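Local coordinates for protein OS-9 homolog (Saccharomyces cerevisiae, PDB 2YMA) that acts as an endoplasmic reticulum lectin that targets misfolded lumenal glycoproteins for degradation, here represented by the domain through which it dimerizes, at residues Asp35-Thr40 against Cys85-Glu90. Sequence-based numbering, arbitrary orientation.
Sequences DKLMVT and CVWLAE
The backbone carbonyl of D35 and the amide of E90 are joined through one water, which donates to D35 O at 2.7 Å and accepts from E90 N at 2.8 Å. Two residues on from D35, and at the carbonyl of the same E90, the strands bond directly: L37 N gives its proton to E90 O at 3.0 Å, with an N-H...O angle of 168°. This is where strand 36-39 meets strand 84-92 in parallel pairing, and backbone bonds of L37 and V39 with V92 carry it on. In the other direction the strands splay, their short axes at 51°, and a second water bridges at side-chain level: it accepts from W87 NE1 at 2.9 Å, in the plane of the indole at its edge, and lies near D35 OD2, which is also paired with R27. A89 points its CB toward segment 35-40, 3.9 Å from D35 O and 4.4 Å from L37 CG. L37 CD1 comes loosely to the edge of the indole near CZ3, and F129 meets that ring edge-to-face. The K36 and E90 side chains cross obliquely, each extended beyond CG; K36 CE lies 3.9 Å from E90 OE1, but the ammonium is beyond salt-bridge range of it and pairs with D96 instead, while E90 OE2 pairs with R34. Strand 36-39 also bonds to strand 23-28, so the contact joins the antiparallel strands 14-20, 23-28 and 36-39 to strand 84-92, which in turn pairs with 98-106 and 129-133 in the dimerization domain. With a single direct hydrogen bond between the segments, the junction relies on water where the strands diverge, and its charged side chains probably contribute mainly through their other partners.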
ATOM      1  N   ASP A  35      -0.556  -2.899  13.501  1.00 49.71           N
ATOM      2  CA  ASP A  35       0.784  -3.205  13.947  1.00 48.94           C
ATOM      3  C   ASP A  35       1.729  -2.095  13.474  1.00 49.48           C
ATOM      4  O   ASP A  35       1.508  -1.507  12.425  1.00 49.49           O
ATOM      5  CB  ASP A  35       1.205  -4.580  13.402  1.00 53.92           C
ATOM      6  CG  ASP A  35       0.272  -5.724  13.868  1.00 56.63           C
ATOM      7  OD1 ASP A  35      -0.098  -5.774  15.065  1.00 55.41           O
ATOM      8  OD2 ASP A  35      -0.084  -6.592  13.040  1.00 51.63           O
ATOM      9  N   LYS A  36       2.747  -1.792  14.283  1.00 49.30           N
ATOM     10  CA  LYS A  36       3.797  -0.830  13.958  1.00 48.53           C
ATOM     11  C   LYS A  36       5.130  -1.544  14.073  1.00 57.55           C
ATOM     12  O   LYS A  36       5.202  -2.645  14.622  1.00 45.10           O
ATOM     13  CB  LYS A  36       3.869   0.282  15.005  1.00 51.93           C
ATOM     14  CG  LYS A  36       2.904   1.414  14.894  1.00 58.71           C
ATOM     15  CD  LYS A  36       3.318   2.470  15.921  1.00 59.87           C
ATOM     16  CE  LYS A  36       2.449   3.705  15.843  1.00 74.51           C
ATOM     17  NZ  LYS A  36       2.831   4.685  16.888  1.00 88.76           N
ATOM     18  N   LEU A  37       6.189  -0.884  13.610  1.00 43.46           N
ATOM     19  CA  LEU A  37       7.556  -1.352  13.833  1.00 42.26           C
ATOM     20  C   LEU A  37       8.360  -0.279  14.564  1.00 54.20           C
ATOM     21  O   LEU A  37       8.210   0.923  14.300  1.00 49.36           O
ATOM     22  CB  LEU A  37       8.259  -1.679  12.509  1.00 48.46           C
ATOM     23  CG  LEU A  37       7.661  -2.813  11.677  1.00 51.49           C
ATOM     24  CD1 LEU A  37       8.319  -2.893  10.314  1.00 47.22           C
ATOM     25  CD2 LEU A  37       7.689  -4.154  12.417  1.00 38.42           C
ATOM     26  N   MET A  38       9.230  -0.708  15.471  1.00 57.74           N
ATOM     27  CA  MET A  38      10.045   0.243  16.221  1.00 57.96           C
ATOM     28  C   MET A  38      11.539  -0.027  16.120  1.00 58.47           C
ATOM     29  O   MET A  38      12.020  -1.123  16.445  1.00 57.12           O
ATOM     30  CB  MET A  38       9.647   0.275  17.692  1.00 58.86           C
ATOM     31  CG  MET A  38      10.485   1.257  18.492  1.00 77.64           C
ATOM     32  SD  MET A  38      10.069   1.257  20.244  1.00 71.30           S
ATOM     33  CE  MET A  38      10.566  -0.406  20.716  1.00 54.46           C
ATOM     34  N   VAL A  39      12.271   0.994  15.693  1.00 46.30           N
ATOM     35  CA  VAL A  39      13.713   0.884  15.538  1.00 56.66           C
ATOM     36  C   VAL A  39      14.388   1.434  16.782  1.00 69.12           C
ATOM     37  O   VAL A  39      14.080   2.544  17.219  1.00 78.59           O
ATOM     38  CB  VAL A  39      14.205   1.643  14.289  1.00 53.86           C
ATOM     39  CG1 VAL A  39      15.717   1.566  14.176  1.00 63.81           C
ATOM     40  CG2 VAL A  39      13.555   1.053  13.047  1.00 63.04           C
ATOM     41  N   THR A  40      15.287   0.648  17.365  1.00 73.97           N
ATOM     42  CA  THR A  40      16.018   1.059  18.568  1.00 64.98           C
ATOM     43  C   THR A  40      17.512   1.181  18.271  1.00 74.94           C
ATOM     44  O   THR A  40      18.282   1.669  19.091  1.00 78.46           O
ATOM     45  CB  THR A  40      15.795   0.076  19.733  1.00 66.81           C
ATOM     46  OG1 THR A  40      16.303  -1.217  19.377  1.00 77.52           O
ATOM     47  CG2 THR A  40      14.302  -0.056  20.037  1.00 68.27           C
ATOM     48  N   CYS A  85       1.216 -10.389  -1.066  1.00 58.02           N
ATOM     49  CA  CYS A  85       0.515  -9.257  -0.471  1.00 44.13           C
ATOM     50  C   CYS A  85       1.303  -7.971  -0.574  1.00 46.35           C
ATOM     51  O   CYS A  85       2.474  -7.979  -0.946  1.00 45.73           O
ATOM     52  CB  CYS A  85       0.258  -9.534   1.010  1.00 46.46           C
ATOM     53  SG  CYS A  85       1.794  -9.574   2.008  1.00 46.70           S
ATOM     54  N   VAL A  86       0.634  -6.870  -0.246  1.00 39.60           N
ATOM     55  CA  VAL A  86       1.296  -5.615   0.029  1.00 41.64           C
ATOM     56  C   VAL A  86       0.905  -5.196   1.442  1.00 51.89           C
ATOM     57  O   VAL A  86      -0.272  -4.921   1.728  1.00 39.97           O
ATOM     58  CB  VAL A  86       0.920  -4.498  -0.973  1.00 49.02           C
ATOM     59  CG1 VAL A  86       1.493  -3.168  -0.500  1.00 34.50           C
ATOM     60  CG2 VAL A  86       1.456  -4.833  -2.328  1.00 35.62           C
ATOM     61  N   TRP A  87       1.904  -5.171   2.318  1.00 37.99           N
ATOM     62  CA  TRP A  87       1.700  -4.948   3.744  1.00 38.97           C
ATOM     63  C   TRP A  87       2.476  -3.693   4.135  1.00 31.38           C
ATOM     64  O   TRP A  87       3.633  -3.528   3.736  1.00 41.30           O
ATOM     65  CB  TRP A  87       2.190  -6.183   4.523  1.00 33.06           C
ATOM     66  CG  TRP A  87       2.040  -6.123   6.041  1.00 48.88           C
ATOM     67  CD1 TRP A  87       0.935  -6.485   6.782  1.00 44.33           C
ATOM     68  CD2 TRP A  87       3.031  -5.704   6.990  1.00 45.80           C
ATOM     69  NE1 TRP A  87       1.186  -6.310   8.124  1.00 37.48           N
ATOM     70  CE2 TRP A  87       2.460  -5.833   8.280  1.00 50.20           C
ATOM     71  CE3 TRP A  87       4.349  -5.233   6.876  1.00 48.80           C
ATOM     72  CZ2 TRP A  87       3.160  -5.502   9.447  1.00 49.60           C
ATOM     73  CZ3 TRP A  87       5.047  -4.909   8.040  1.00 46.87           C
ATOM     74  CH2 TRP A  87       4.447  -5.041   9.307  1.00 46.12           C
ATOM     75  N   LEU A  88       1.845  -2.802   4.894  1.00 38.32           N
ATOM     76  CA  LEU A  88       2.455  -1.512   5.239  1.00 40.52           C
ATOM     77  C   LEU A  88       2.438  -1.302   6.731  1.00 37.21           C
ATOM     78  O   LEU A  88       1.492  -1.697   7.405  1.00 47.40           O
ATOM     79  CB  LEU A  88       1.656  -0.331   4.667  1.00 43.01           C
ATOM     80  CG  LEU A  88       1.167  -0.145   3.246  1.00 58.77           C
ATOM     81  CD1 LEU A  88       0.191  -1.245   2.863  1.00 66.01           C
ATOM     82  CD2 LEU A  88       0.489   1.216   3.203  1.00 53.76           C
ATOM     83  N   ALA A  89       3.446  -0.604   7.232  1.00 48.54           N
ATOM     84  CA  ALA A  89       3.507  -0.266   8.646  1.00 43.98           C
ATOM     85  C   ALA A  89       4.350   0.979   8.866  1.00 49.74           C
ATOM     86  O   ALA A  89       5.366   1.193   8.178  1.00 42.29           O
ATOM     87  CB  ALA A  89       4.070  -1.447   9.449  1.00 42.90           C
ATOM     88  N   GLU A  90       3.917   1.813   9.810  1.00 45.39           N
ATOM     89  CA  GLU A  90       4.732   2.932  10.257  1.00 48.58           C
ATOM     90  C   GLU A  90       5.959   2.388  10.970  1.00 54.83           C
ATOM     91  O   GLU A  90       5.882   1.416  11.737  1.00 43.11           O
ATOM     92  CB  GLU A  90       3.968   3.837  11.228  1.00 52.40           C
ATOM     93  CG  GLU A  90       2.725   4.496  10.664  1.00 66.91           C
ATOM     94  CD  GLU A  90       2.110   5.490  11.640  1.00 92.32           C
ATOM     95  OE1 GLU A  90       2.787   5.860  12.626  1.00102.04           O
ATOM     96  OE2 GLU A  90       0.951   5.904  11.421  1.00101.09           O
TER
HETATM   97  O   HOH W   1      -0.401  -6.898  10.426  1.00 41.53           O
HETATM   98  O   HOH W   2       1.638   0.896  11.231  1.00 43.91           O